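Local structure of hypothetical protein Atu2299 (Agrobacterium tumefaciens, 2HLY) at residues A[11-16]-A[97-102]; A[28-33]-A[84-89]; A[61-66]-A[140-145]; A[115-120]-A[201-206]. The protein is of unknown function but belongs to the DUF2026 family, grouped with the papain-like clan CA peptidases, so a related fold is likely. All blocks are in the same frame, centred on the assembly; numbering follows the deposited sequence.

Contact 1 of 4, residues A[11-16]-A[97-102]; sequences TDYFRI and WAIDFM
Tyr-13 and Ile-16 carry the packing of helix 10-24 on strand 97-100, an inner strand of the four-stranded antiparallel sheet, and on the turn at Phe-101. CG of Tyr-13 is anti to the backbone N (chi1 168°), placed so that the ring can reach the strand. Its OH donates to the Asp-100 carbonyl O, 2.6 Å away, arriving tilted 30° from the carbonyl plane; the same hydroxyl oxygen also takes the backbone N-H of Phe-120, on the neighbouring strand. Ile-99 CG2 meets the edge of the tyrosine ring, 3.7 Å from Tyr-13 CE1. The Phe-101 ring sits between two methyls: Ile-99 CG2 lies over the centre of one face, and Ile-16 CG2 covers the opposite face toward the rim, 3.6 Å from Phe-101 CD1. The Tyr-13 ring is nearly parallel to it (23°) but displaced, with little overlap and centroids 5.3 Å apart. Asp-100 OD1 accepts from Met-102 N at 3.0 Å in an Asx turn, while OD2 is hydrogen-bonded to His-89 NE2. The one polar atom that the helix sends into this apolar interface is thus both donor and acceptor, tying two adjacent strands together at a buried point.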
loop_
_atom_site.group_PDB
_atom_site.type_symbol
_atom_site.label_atom_id
_atom_site.label_comp_id
_atom_site.label_asym_id
_atom_site.label_seq_id
_atom_site.Cartn_x
_atom_site.Cartn_y
_atom_site.Cartn_z
ATOM N N THR A 11 -8.347 12.114 -1.529
ATOM C CA THR A 11 -7.303 12.833 -2.222
ATOM C C THR A 11 -5.947 12.649 -1.535
ATOM O O THR A 11 -4.913 12.556 -2.204
ATOM C CB THR A 11 -7.672 14.323 -2.428
ATOM O OG1 THR A 11 -6.823 14.882 -3.441
ATOM C CG2 THR A 11 -7.598 15.109 -1.117
ATOM N N ASP A 12 -5.967 12.556 -0.207
ATOM C CA ASP A 12 -4.737 12.385 0.580
ATOM C C ASP A 12 -4.210 10.947 0.483
ATOM O O ASP A 12 -2.997 10.704 0.467
ATOM C CB ASP A 12 -4.985 12.823 2.024
ATOM C CG ASP A 12 -5.176 14.335 2.139
ATOM O OD1 ASP A 12 -4.496 15.069 1.387
ATOM O OD2 ASP A 12 -5.997 14.789 2.971
ATOM N N TYR A 13 -5.128 9.997 0.410
ATOM C CA TYR A 13 -4.744 8.618 0.120
ATOM C C TYR A 13 -3.963 8.574 -1.192
ATOM O O TYR A 13 -2.917 7.927 -1.285
ATOM C CB TYR A 13 -5.992 7.751 0.028
ATOM C CG TYR A 13 -5.757 6.357 -0.540
ATOM C CD1 TYR A 13 -5.621 5.243 0.301
ATOM C CD2 TYR A 13 -5.720 6.150 -1.917
ATOM C CE1 TYR A 13 -5.429 3.958 -0.224
ATOM C CE2 TYR A 13 -5.524 4.877 -2.448
ATOM C CZ TYR A 13 -5.404 3.788 -1.601
ATOM O OH TYR A 13 -5.258 2.541 -2.174
ATOM N N PHE A 14 -4.473 9.243 -2.228
ATOM C CA PHE A 14 -3.756 9.265 -3.492
ATOM C C PHE A 14 -2.405 9.978 -3.390
ATOM O O PHE A 14 -1.446 9.555 -4.020
ATOM C CB PHE A 14 -4.628 9.850 -4.606
ATOM C CG PHE A 14 -5.736 8.936 -5.060
ATOM C CD1 PHE A 14 -5.504 7.577 -5.287
ATOM C CD2 PHE A 14 -7.025 9.444 -5.279
ATOM C CE1 PHE A 14 -6.539 6.737 -5.735
ATOM C CE2 PHE A 14 -8.055 8.607 -5.718
ATOM C CZ PHE A 14 -7.809 7.258 -5.940
ATOM N N ARG A 15 -2.328 11.059 -2.610
ATOM C CA ARG A 15 -1.023 11.722 -2.368
ATOM C C ARG A 15 -0.020 10.718 -1.799
ATOM O O ARG A 15 1.154 10.675 -2.218
ATOM C CB ARG A 15 -1.187 12.885 -1.393
ATOM C CG ARG A 15 -1.878 14.089 -2.037
ATOM C CD ARG A 15 -1.916 15.277 -1.067
ATOM N NE ARG A 15 -2.385 16.472 -1.766
ATOM C CZ ARG A 15 -1.951 17.711 -1.529
ATOM N NH1 ARG A 15 -1.039 17.947 -0.588
ATOM N NH2 ARG A 15 -2.439 18.715 -2.240
ATOM N N ILE A 16 -0.479 9.901 -0.856
ATOM C CA ILE A 16 0.406 8.924 -0.197
ATOM C C ILE A 16 0.874 7.871 -1.201
ATOM O O ILE A 16 2.070 7.582 -1.317
ATOM C CB ILE A 16 -0.271 8.271 1.037
ATOM C CG1 ILE A 16 -0.483 9.333 2.125
ATOM C CG2 ILE A 16 0.577 7.105 1.569
ATOM C CD1 ILE A 16 -1.396 8.890 3.287
ATOM N N TRP A 97 -9.395 0.773 10.382
ATOM C CA TRP A 97 -9.469 0.785 8.919
ATOM C C TRP A 97 -8.472 -0.175 8.292
ATOM O O TRP A 97 -7.332 -0.275 8.756
ATOM C CB TRP A 97 -9.203 2.207 8.352
ATOM C CG TRP A 97 -10.287 3.151 8.699
ATOM C CD1 TRP A 97 -10.390 3.911 9.839
ATOM C CD2 TRP A 97 -11.488 3.375 7.957
ATOM N NE1 TRP A 97 -11.571 4.630 9.819
ATOM C CE2 TRP A 97 -12.268 4.306 8.683
ATOM C CE3 TRP A 97 -11.972 2.898 6.737
ATOM C CZ2 TRP A 97 -13.518 4.756 8.226
ATOM C CZ3 TRP A 97 -13.220 3.347 6.291
ATOM C CH2 TRP A 97 -13.968 4.268 7.034
ATOM N N ALA A 98 -8.919 -0.867 7.249
ATOM C CA ALA A 98 -8.020 -1.602 6.343
ATOM C C ALA A 98 -7.694 -0.649 5.204
ATOM O O ALA A 98 -8.602 -0.147 4.507
ATOM C CB ALA A 98 -8.717 -2.834 5.792
ATOM N N ILE A 99 -6.402 -0.389 5.018
ATOM C CA ILE A 99 -5.959 0.474 3.948
ATOM C C ILE A 99 -4.889 -0.251 3.140
ATOM O O ILE A 99 -3.919 -0.769 3.701
ATOM C CB ILE A 99 -5.409 1.814 4.485
ATOM C CG1 ILE A 99 -6.444 2.450 5.430
ATOM C CG2 ILE A 99 -5.140 2.756 3.315
ATOM C CD1 ILE A 99 -5.999 3.698 6.146
ATOM N N ASP A 100 -5.084 -0.298 1.825
ATOM C CA ASP A 100 -4.069 -0.893 0.962
ATOM C C ASP A 100 -3.588 0.202 0.026
ATOM O O ASP A 100 -4.226 0.493 -0.991
ATOM C CB ASP A 100 -4.631 -2.097 0.192
ATOM C CG ASP A 100 -3.550 -2.911 -0.472
ATOM O OD1 ASP A 100 -2.488 -2.327 -0.807
ATOM O OD2 ASP A 100 -3.750 -4.141 -0.635
ATOM N N PHE A 101 -2.470 0.825 0.382
ATOM C CA PHE A 101 -1.953 1.928 -0.437
ATOM C C PHE A 101 -1.438 1.479 -1.804
ATOM O O PHE A 101 -1.178 2.330 -2.649
ATOM C CB PHE A 101 -0.846 2.688 0.301
ATOM C CG PHE A 101 -1.340 3.461 1.472
ATOM C CD1 PHE A 101 -2.036 4.643 1.276
ATOM C CD2 PHE A 101 -1.079 3.032 2.775
ATOM C CE1 PHE A 101 -2.503 5.379 2.380
ATOM C CE2 PHE A 101 -1.541 3.772 3.875
ATOM C CZ PHE A 101 -2.232 4.953 3.670
ATOM N N MET A 102 -1.273 0.165 -2.006
ATOM C CA MET A 102 -0.819 -0.347 -3.292
ATOM C C MET A 102 -1.958 -0.423 -4.306
ATOM O O MET A 102 -1.709 -0.644 -5.484
ATOM C CB MET A 102 -0.191 -1.745 -3.138
ATOM C CG MET A 102 0.545 -2.206 -4.384
ATOM S SD MET A 102 1.339 -3.772 -4.027
ATOM C CE MET A 102 1.695 -4.355 -5.705
#

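Contact 2 of 4, residues A[28-33]-A[84-89]; sequences NADPAS and AGENFH
Ala-32 and Phe-88 form the tight part of this contact, where the first turn of helix 31-50 meets the loop leading into strand 89-94. The Ala-32 methyl is pressed against carbonyl oxygens: its CB lies 3.4 Å from Phe-88 O and 3.6 Å from Glu-86 O. Ala-32 CA adds a CA-H...O contact to the same Phe-88 O, at 3.5 Å. Helix 146-152 closes this side, with Arg-152 touching both Ala-32 and Phe-88.

Towards solvent the contact is looser and charged. Glu-86 runs out in an extended chain and lays its carboxylate over that of Asp-30, the two planes 23° apart, with Asp-30 CB 3.6 Å from Glu-86 CD. Like charges come near here, Asp-30 OD1 to Glu-86 OE2 being 4.5 Å; the start of the helix would be expected to ease the repulsion. Asp-30 is held by Ser-33, whose N donates almost straight (168°) to OD1 at 3.0 Å from above the carboxylate plane, and whose OG donates to OD2. A water joins the sides deeper in, 2.7 Å from His-89 ND1 and weakly bonded to Pro-31 O and Phe-88 O. The arrangement is an aspartate N-cap facing a type I beta turn, Gly-85 to Phe-88; a helix start beside His-89, itself bonded through NE2 to Asp-100 OD2, is consistent with a papain-like fold, though no catalytic role is established.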
loop_
_atom_site.group_PDB
_atom_site.type_symbol
_atom_site.label_atom_id
_atom_site.label_comp_id
_atom_site.label_asym_id
_atom_site.label_seq_id
_atom_site.Cartn_x
_atom_site.Cartn_y
_atom_site.Cartn_z
ATOM N N ASN A 28 12.301 -1.006 -9.374
ATOM C CA ASN A 28 11.639 -2.097 -10.096
ATOM C C ASN A 28 11.337 -3.314 -9.205
ATOM O O ASN A 28 11.689 -4.455 -9.532
ATOM C CB ASN A 28 12.416 -2.503 -11.357
ATOM C CG ASN A 28 11.536 -3.213 -12.376
ATOM O OD1 ASN A 28 10.339 -2.933 -12.473
ATOM N ND2 ASN A 28 12.121 -4.139 -13.137
ATOM N N ALA A 29 10.685 -3.045 -8.075
ATOM C CA ALA A 29 10.328 -4.076 -7.097
ATOM C C ALA A 29 9.258 -5.025 -7.625
ATOM O O ALA A 29 8.368 -4.612 -8.368
ATOM C CB ALA A 29 9.843 -3.424 -5.809
ATOM N N ASP A 30 9.362 -6.292 -7.228
ATOM C CA ASP A 30 8.323 -7.296 -7.478
ATOM C C ASP A 30 7.083 -6.953 -6.647
ATOM O O ASP A 30 7.189 -6.180 -5.693
ATOM C CB ASP A 30 8.828 -8.696 -7.111
ATOM C CG ASP A 30 9.077 -8.854 -5.612
ATOM O OD1 ASP A 30 8.139 -9.238 -4.878
ATOM O OD2 ASP A 30 10.209 -8.568 -5.158
ATOM N N PRO A 31 5.905 -7.504 -7.010
ATOM C CA PRO A 31 4.663 -7.184 -6.275
ATOM C C PRO A 31 4.706 -7.356 -4.751
ATOM O O PRO A 31 4.123 -6.533 -4.018
ATOM C CB PRO A 31 3.642 -8.158 -6.879
ATOM C CG PRO A 31 4.136 -8.376 -8.276
ATOM C CD PRO A 31 5.637 -8.401 -8.158
ATOM N N ALA A 32 5.347 -8.418 -4.267
ATOM C CA ALA A 32 5.388 -8.649 -2.819
ATOM C C ALA A 32 6.211 -7.577 -2.132
ATOM O O ALA A 32 5.754 -6.988 -1.135
ATOM C CB ALA A 32 5.917 -10.057 -2.474
ATOM N N SER A 33 7.408 -7.314 -2.663
ATOM C CA SER A 33 8.255 -6.258 -2.106
ATOM C C SER A 33 7.556 -4.908 -2.219
ATOM O O SER A 33 7.535 -4.144 -1.266
ATOM C CB SER A 33 9.622 -6.212 -2.777
ATOM O OG SER A 33 10.268 -7.458 -2.605
ATOM N N ALA A 84 4.334 -18.230 -0.788
ATOM C CA ALA A 84 5.704 -18.522 -0.371
ATOM C C ALA A 84 6.718 -17.669 -1.127
ATOM O O ALA A 84 7.905 -17.642 -0.789
ATOM C CB ALA A 84 6.006 -20.012 -0.541
ATOM N N GLY A 85 6.238 -16.952 -2.141
ATOM C CA GLY A 85 7.077 -16.096 -2.965
ATOM C C GLY A 85 6.400 -14.766 -3.229
ATOM O O GLY A 85 5.956 -14.083 -2.292
ATOM N N GLU A 86 6.288 -14.418 -4.507
ATOM C CA GLU A 86 5.832 -13.088 -4.891
ATOM C C GLU A 86 4.330 -12.856 -4.720
ATOM O O GLU A 86 3.859 -11.738 -4.957
ATOM C CB GLU A 86 6.290 -12.742 -6.319
ATOM C CG GLU A 86 7.815 -12.640 -6.434
ATOM C CD GLU A 86 8.314 -12.160 -7.795
ATOM O OE1 GLU A 86 7.482 -11.787 -8.661
ATOM O OE2 GLU A 86 9.560 -12.147 -7.981
ATOM N N ASN A 87 3.584 -13.894 -4.320
ATOM C CA ASN A 87 2.137 -13.737 -4.036
ATOM C C ASN A 87 1.815 -13.302 -2.605
ATOM O O ASN A 87 0.650 -13.054 -2.290
ATOM C CB ASN A 87 1.341 -15.008 -4.364
ATOM C CG ASN A 87 1.269 -15.287 -5.845
ATOM O OD1 ASN A 87 1.211 -14.366 -6.662
ATOM N ND2 ASN A 87 1.263 -16.564 -6.203
ATOM N N PHE A 88 2.828 -13.248 -1.748
ATOM C CA PHE A 88 2.672 -12.672 -0.409
ATOM C C PHE A 88 2.251 -11.206 -0.549
ATOM O O PHE A 88 2.732 -10.498 -1.438
ATOM C CB PHE A 88 3.990 -12.747 0.345
ATOM C CG PHE A 88 3.860 -12.452 1.804
ATOM C CD1 PHE A 88 3.443 -13.451 2.670
ATOM C CD2 PHE A 88 4.157 -11.191 2.307
ATOM C CE1 PHE A 88 3.317 -13.205 4.022
ATOM C CE2 PHE A 88 4.030 -10.935 3.677
ATOM C CZ PHE A 88 3.597 -11.949 4.518
ATOM N N HIS A 89 1.354 -10.759 0.326
ATOM C CA HIS A 89 0.856 -9.388 0.244
ATOM C C HIS A 89 0.732 -8.727 1.612
ATOM O O HIS A 89 0.392 -9.392 2.588
ATOM C CB HIS A 89 -0.492 -9.369 -0.475
ATOM C CG HIS A 89 -0.941 -8.001 -0.871
ATOM N ND1 HIS A 89 -0.340 -7.297 -1.892
ATOM C CD2 HIS A 89 -1.924 -7.205 -0.387
ATOM C CE1 HIS A 89 -0.939 -6.124 -2.026
ATOM N NE2 HIS A 89 -1.905 -6.046 -1.126
HETATM O O HOH W 1 1.677 -7.944 -3.498
#

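Contact 3 of 4, residues A[61-66]-A[140-145]; sequences AAYNLG and FFYRSE
Tyr-63 OH is gripped by two groups: it shares a hydrogen bond of 2.8 Å with Tyr-142 OH, in which either hydroxyl may donate, and it makes a weak hydrogen bond with Asp-100 OD2. The oxygen of Tyr-63 comes in at the edge of the Tyr-142 ring, in its plane and 3.3 Å from Tyr-142 CE1, while the planes of the two rings stand at 85°. Both tyrosines have CG anti to the carbonyl carbon, with chi1 of -65° for Tyr-63 and -66° for Tyr-142, and they project from the same face of the sheet.

Beneath them run two of the three strands of an antiparallel sheet, 60-65 central and 140-144 outermost. Ala-62 and Phe-141 are the hydrogen-bonded pair, joined in both directions by N-H...O bonds of 2.9 Å between Ala-62 N and Phe-141 O and between Phe-141 N and Ala-62 O. The pairs Ala-61 with Tyr-142 and Tyr-63 with Phe-140 are non-hydrogen-bonded.

On the tyrosine face, Ala-61 CB meets the edge of the Tyr-142 ring, 3.7 Å from its CD1. Phe-140 CB lies 3.7 Å from Tyr-63 CD1, and Phe-140 CD1 hangs over one face of the Tyr-142 ring. Phe-120, from strand 120-123 of the four-stranded sheet, meets the rings of Tyr-63 and Phe-140 edge-to-face.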
loop_
_atom_site.group_PDB
_atom_site.type_symbol
_atom_site.label_atom_id
_atom_site.label_comp_id
_atom_site.label_asym_id
_atom_site.label_seq_id
_atom_site.Cartn_x
_atom_site.Cartn_y
_atom_site.Cartn_z
ATOM N N ALA A 61 -4.241 -12.245 1.026
ATOM C CA ALA A 61 -5.207 -11.157 0.801
ATOM C C ALA A 61 -5.976 -11.412 -0.484
ATOM O O ALA A 61 -5.414 -11.921 -1.460
ATOM C CB ALA A 61 -4.519 -9.803 0.742
ATOM N N ALA A 62 -7.260 -11.080 -0.471
ATOM C CA ALA A 62 -8.098 -11.238 -1.664
ATOM C C ALA A 62 -9.080 -10.094 -1.736
ATOM O O ALA A 62 -9.575 -9.653 -0.706
ATOM C CB ALA A 62 -8.841 -12.549 -1.619
ATOM N N TYR A 63 -9.360 -9.628 -2.951
ATOM C CA TYR A 63 -10.260 -8.500 -3.160
ATOM C C TYR A 63 -11.201 -8.799 -4.308
ATOM O O TYR A 63 -10.776 -9.381 -5.309
ATOM C CB TYR A 63 -9.454 -7.282 -3.602
ATOM C CG TYR A 63 -8.502 -6.749 -2.577
ATOM C CD1 TYR A 63 -8.975 -5.923 -1.551
ATOM C CD2 TYR A 63 -7.123 -7.019 -2.656
ATOM C CE1 TYR A 63 -8.106 -5.403 -0.594
ATOM C CE2 TYR A 63 -6.241 -6.500 -1.692
ATOM C CZ TYR A 63 -6.748 -5.691 -0.675
ATOM O OH TYR A 63 -5.913 -5.152 0.282
ATOM N N ASN A 64 -12.460 -8.387 -4.186
ATOM C CA ASN A 64 -13.308 -8.337 -5.363
ATOM C C ASN A 64 -13.227 -6.915 -5.892
ATOM O O ASN A 64 -13.665 -5.983 -5.227
ATOM C CB ASN A 64 -14.761 -8.709 -5.031
ATOM C CG ASN A 64 -15.681 -8.555 -6.238
ATOM O OD1 ASN A 64 -15.494 -7.650 -7.066
ATOM N ND2 ASN A 64 -16.671 -9.438 -6.353
ATOM N N LEU A 65 -12.623 -6.752 -7.066
ATOM C CA LEU A 65 -12.481 -5.436 -7.662
ATOM C C LEU A 65 -13.339 -5.359 -8.916
ATOM O O LEU A 65 -12.933 -5.813 -9.987
ATOM C CB LEU A 65 -11.006 -5.135 -7.947
ATOM C CG LEU A 65 -10.062 -5.253 -6.730
ATOM C CD1 LEU A 65 -8.612 -5.126 -7.182
ATOM C CD2 LEU A 65 -10.399 -4.277 -5.598
ATOM N N GLY A 66 -14.535 -4.807 -8.760
ATOM C CA GLY A 66 -15.445 -4.600 -9.888
ATOM C C GLY A 66 -15.895 -5.886 -10.558
ATOM O O GLY A 66 -16.157 -5.902 -11.767
ATOM N N PHE A 140 -13.364 -7.851 0.625
ATOM C CA PHE A 140 -11.978 -8.219 0.853
ATOM C C PHE A 140 -11.872 -9.248 1.945
ATOM O O PHE A 140 -12.737 -9.341 2.824
ATOM C CB PHE A 140 -11.117 -7.002 1.216
ATOM C CG PHE A 140 -11.438 -6.388 2.574
ATOM C CD1 PHE A 140 -10.547 -6.526 3.628
ATOM C CD2 PHE A 140 -12.603 -5.652 2.780
ATOM C CE1 PHE A 140 -10.817 -5.948 4.885
ATOM C CE2 PHE A 140 -12.873 -5.069 4.030
ATOM C CZ PHE A 140 -11.998 -5.226 5.076
ATOM N N PHE A 141 -10.812 -10.044 1.862
ATOM C CA PHE A 141 -10.528 -11.004 2.912
ATOM C C PHE A 141 -9.032 -11.018 3.163
ATOM O O PHE A 141 -8.239 -11.104 2.221
ATOM C CB PHE A 141 -11.028 -12.410 2.552
ATOM C CG PHE A 141 -10.628 -13.442 3.564
ATOM C CD1 PHE A 141 -11.281 -13.518 4.795
ATOM C CD2 PHE A 141 -9.564 -14.311 3.298
ATOM C CE1 PHE A 141 -10.875 -14.457 5.758
ATOM C CE2 PHE A 141 -9.162 -15.259 4.247
ATOM C CZ PHE A 141 -9.802 -15.318 5.474
ATOM N N TYR A 142 -8.670 -10.958 4.439
ATOM C CA TYR A 142 -7.275 -11.016 4.882
ATOM C C TYR A 142 -7.057 -12.142 5.881
ATOM O O TYR A 142 -7.886 -12.349 6.791
ATOM C CB TYR A 142 -6.899 -9.745 5.633
ATOM C CG TYR A 142 -6.878 -8.454 4.871
ATOM C CD1 TYR A 142 -6.599 -8.403 3.501
ATOM C CD2 TYR A 142 -7.125 -7.258 5.544
ATOM C CE1 TYR A 142 -6.547 -7.167 2.817
ATOM C CE2 TYR A 142 -7.085 -6.032 4.877
ATOM C CZ TYR A 142 -6.807 -5.998 3.521
ATOM O OH TYR A 142 -6.734 -4.780 2.883
ATOM N N ARG A 143 -5.943 -12.855 5.724
ATOM C CA ARG A 143 -5.440 -13.705 6.799
ATOM C C ARG A 143 -4.018 -13.305 7.104
ATOM O O ARG A 143 -3.099 -13.578 6.312
ATOM C CB ARG A 143 -5.523 -15.192 6.465
ATOM C CG ARG A 143 -5.066 -16.046 7.638
ATOM C CD ARG A 143 -5.196 -17.522 7.374
ATOM N NE ARG A 143 -4.297 -17.969 6.315
ATOM C CZ ARG A 143 -4.713 -18.520 5.177
ATOM N NH1 ARG A 143 -6.011 -18.704 4.960
ATOM N NH2 ARG A 143 -3.833 -18.899 4.259
ATOM N N SER A 144 -3.847 -12.663 8.255
ATOM C CA SER A 144 -2.530 -12.302 8.739
ATOM C C SER A 144 -1.703 -13.557 9.011
ATOM O O SER A 144 -2.187 -14.502 9.634
ATOM C CB SER A 144 -2.627 -11.462 10.020
ATOM O OG SER A 144 -1.322 -11.097 10.453
ATOM N N GLU A 145 -0.455 -13.531 8.549
ATOM C CA GLU A 145 0.519 -14.587 8.815
ATOM C C GLU A 145 1.730 -13.954 9.499
ATOM O O GLU A 145 2.735 -13.637 8.843
ATOM C CB GLU A 145 0.906 -15.271 7.517
ATOM C CG GLU A 145 -0.266 -15.995 6.877
ATOM C CD GLU A 145 -0.533 -17.361 7.501
ATOM O OE1 GLU A 145 0.168 -17.748 8.477
ATOM O OE2 GLU A 145 -1.448 -18.057 7.002
#

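Contact 4 of 4, residues A[115-120]-A[201-206]; sequences VPAKMF and EMLTGA
The flat peptide between Gly-205 and Ala-206 has the aliphatic chain of Lys-118 laid over one face, with Lys-118 CB 3.7 Å from Gly-205 C; at its edge, near the plane, Phe-14 of helix 10-24 brings CZ up to the Gly-205 oxygen. This is where the C-terminal tail meets the loop before strand 120-123, the two backbones joined at a single bridge between Met-119 and Ala-206. One of its bonds runs from Met-119 N to Gly-205 O, 2.9 Å long and almost straight at the hydrogen (176°), although the donor stands 36° above the carbonyl plane on the same side as the lysine chain. Met-119 has its other backbone bond with Trp-207, whose ring receives Lys-118 in a cation-pi contact.

Two waters fill in the polar links. Ala-117 O and Thr-204 O, both acceptors, come within 3.1 Å of each other; a water donates to Ala-117 O at 2.7 Å and accepts from Thr-204 N, which may offset the approach. The second accepts from Lys-118 NZ at 3.0 Å and donates to Ala-206 O at 2.7 Å.

The apolar part is thin. Ala-117 CB rests 4.3 Å from Leu-203 CD2, a side chain that also touches Phe-14. Met-119 bends at its end, chi3 75°, and its CE stops 3.8 Å from Ala-206 CB.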
loop_
_atom_site.group_PDB
_atom_site.type_symbol
_atom_site.label_atom_id
_atom_site.label_comp_id
_atom_site.label_asym_id
_atom_site.label_seq_id
_atom_site.Cartn_x
_atom_site.Cartn_y
_atom_site.Cartn_z
ATOM N N VAL A 115 -7.883 -4.581 -14.172
ATOM C CA VAL A 115 -8.226 -3.958 -12.902
ATOM C C VAL A 115 -7.968 -2.457 -12.969
ATOM O O VAL A 115 -6.844 -2.043 -13.274
ATOM C CB VAL A 115 -7.426 -4.589 -11.738
ATOM C CG1 VAL A 115 -7.748 -3.882 -10.419
ATOM C CG2 VAL A 115 -7.738 -6.064 -11.650
ATOM N N PRO A 116 -9.012 -1.642 -12.700
ATOM C CA PRO A 116 -8.907 -0.182 -12.599
ATOM C C PRO A 116 -8.064 0.226 -11.394
ATOM O O PRO A 116 -7.897 -0.564 -10.460
ATOM C CB PRO A 116 -10.355 0.264 -12.350
ATOM C CG PRO A 116 -11.204 -0.877 -12.730
ATOM C CD PRO A 116 -10.396 -2.100 -12.493
ATOM N N ALA A 117 -7.533 1.443 -11.436
ATOM C CA ALA A 117 -6.795 2.002 -10.300
ATOM C C ALA A 117 -7.758 2.807 -9.430
ATOM O O ALA A 117 -8.264 3.852 -9.862
ATOM C CB ALA A 117 -5.657 2.884 -10.803
ATOM N N LYS A 118 -8.032 2.322 -8.217
ATOM C CA LYS A 118 -8.912 3.027 -7.286
ATOM C C LYS A 118 -8.383 2.928 -5.851
ATOM O O LYS A 118 -7.537 2.089 -5.551
ATOM C CB LYS A 118 -10.353 2.482 -7.325
ATOM C CG LYS A 118 -11.041 2.485 -8.687
ATOM C CD LYS A 118 -12.487 2.032 -8.543
ATOM C CE LYS A 118 -13.161 1.845 -9.887
ATOM N NZ LYS A 118 -14.621 1.596 -9.719
ATOM N N MET A 119 -8.893 3.786 -4.972
ATOM C CA MET A 119 -8.539 3.707 -3.560
ATOM C C MET A 119 -9.104 2.450 -2.893
ATOM O O MET A 119 -10.261 2.111 -3.123
ATOM C CB MET A 119 -9.089 4.926 -2.824
ATOM C CG MET A 119 -8.947 4.822 -1.318
ATOM S SD MET A 119 -9.374 6.286 -0.380
ATOM C CE MET A 119 -11.156 6.257 -0.481
ATOM N N PHE A 120 -8.300 1.809 -2.032
ATOM C CA PHE A 120 -8.846 0.821 -1.091
ATOM C C PHE A 120 -8.662 1.280 0.361
ATOM O O PHE A 120 -7.557 1.297 0.891
ATOM C CB PHE A 120 -8.255 -0.590 -1.252
ATOM C CG PHE A 120 -8.984 -1.588 -0.417
ATOM C CD1 PHE A 120 -10.130 -2.217 -0.914
ATOM C CD2 PHE A 120 -8.596 -1.819 0.908
ATOM C CE1 PHE A 120 -10.865 -3.108 -0.113
ATOM C CE2 PHE A 120 -9.339 -2.685 1.726
ATOM C CZ PHE A 120 -10.465 -3.337 1.198
ATOM N N GLU A 201 0.355 9.689 -12.976
ATOM C CA GLU A 201 -0.954 9.099 -13.316
ATOM C C GLU A 201 -2.091 9.947 -12.741
ATOM O O GLU A 201 -1.956 10.519 -11.660
ATOM C CB GLU A 201 -1.054 7.650 -12.799
ATOM C CG GLU A 201 -2.249 6.829 -13.345
ATOM C CD GLU A 201 -2.285 5.386 -12.799
ATOM O OE1 GLU A 201 -1.427 5.040 -11.952
ATOM O OE2 GLU A 201 -3.167 4.598 -13.211
ATOM N N MET A 202 -3.190 10.043 -13.487
ATOM C CA MET A 202 -4.425 10.645 -12.995
ATOM C C MET A 202 -5.147 9.570 -12.203
ATOM O O MET A 202 -5.319 8.452 -12.693
ATOM C CB MET A 202 -5.291 11.107 -14.174
ATOM C CG MET A 202 -6.509 11.910 -13.799
ATOM S SD MET A 202 -7.189 12.728 -15.261
ATOM C CE MET A 202 -6.163 14.191 -15.350
ATOM N N LEU A 203 -5.579 9.920 -10.989
ATOM C CA LEU A 203 -6.118 8.934 -10.044
ATOM C C LEU A 203 -7.477 9.341 -9.514
ATOM O O LEU A 203 -7.619 10.413 -8.918
ATOM C CB LEU A 203 -5.159 8.780 -8.872
ATOM C CG LEU A 203 -3.800 8.160 -9.203
ATOM C CD1 LEU A 203 -2.822 8.405 -8.052
ATOM C CD2 LEU A 203 -3.938 6.669 -9.524
ATOM N N THR A 204 -8.465 8.465 -9.713
ATOM C CA THR A 204 -9.836 8.705 -9.276
ATOM C C THR A 204 -10.488 7.393 -8.842
ATOM O O THR A 204 -10.093 6.320 -9.302
ATOM C CB THR A 204 -10.713 9.310 -10.426
ATOM O OG1 THR A 204 -10.928 8.320 -11.436
ATOM C CG2 THR A 204 -10.065 10.566 -11.054
ATOM N N GLY A 205 -11.497 7.497 -7.987
ATOM C CA GLY A 205 -12.340 6.350 -7.649
ATOM C C GLY A 205 -11.973 5.650 -6.354
ATOM O O GLY A 205 -10.842 5.751 -5.867
ATOM N N ALA A 206 -12.954 4.940 -5.801
ATOM C CA ALA A 206 -12.769 4.161 -4.576
ATOM C C ALA A 206 -13.508 2.833 -4.653
ATOM O O ALA A 206 -14.657 2.772 -5.128
ATOM C CB ALA A 206 -13.255 4.949 -3.365
HETATM O O HOH W 2 -7.609 6.021 -11.357
HETATM O O HOH W 3 -15.905 1.302 -7.078
#

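Contacts 1 and 3 are core, contact 2 is partly buried, and contact 4 lies at the surface. Contact 1 has one tyrosine hydroxyl among apolar side chains and contact 3 a hydroxyl pair over a backbone-paired antiparallel ladder, whereas contacts 2 and 4 bring in waters and charged chains. Asp-100 ties three together: its OD2 hydrogen-bonds to His-89 NE2 of contact 2 and, weakly, to Tyr-63 OH of contact 3. Phe-120 joins contact 4 to both core contacts, through its backbone to Tyr-13 and Asp-100 and through its ring to Tyr-63 and Phe-140. Helix 10-24 is a partner in contact 1 and packs against contact 4 through Tyr-13 and Phe-14; contacts 2 and 4 do not touch.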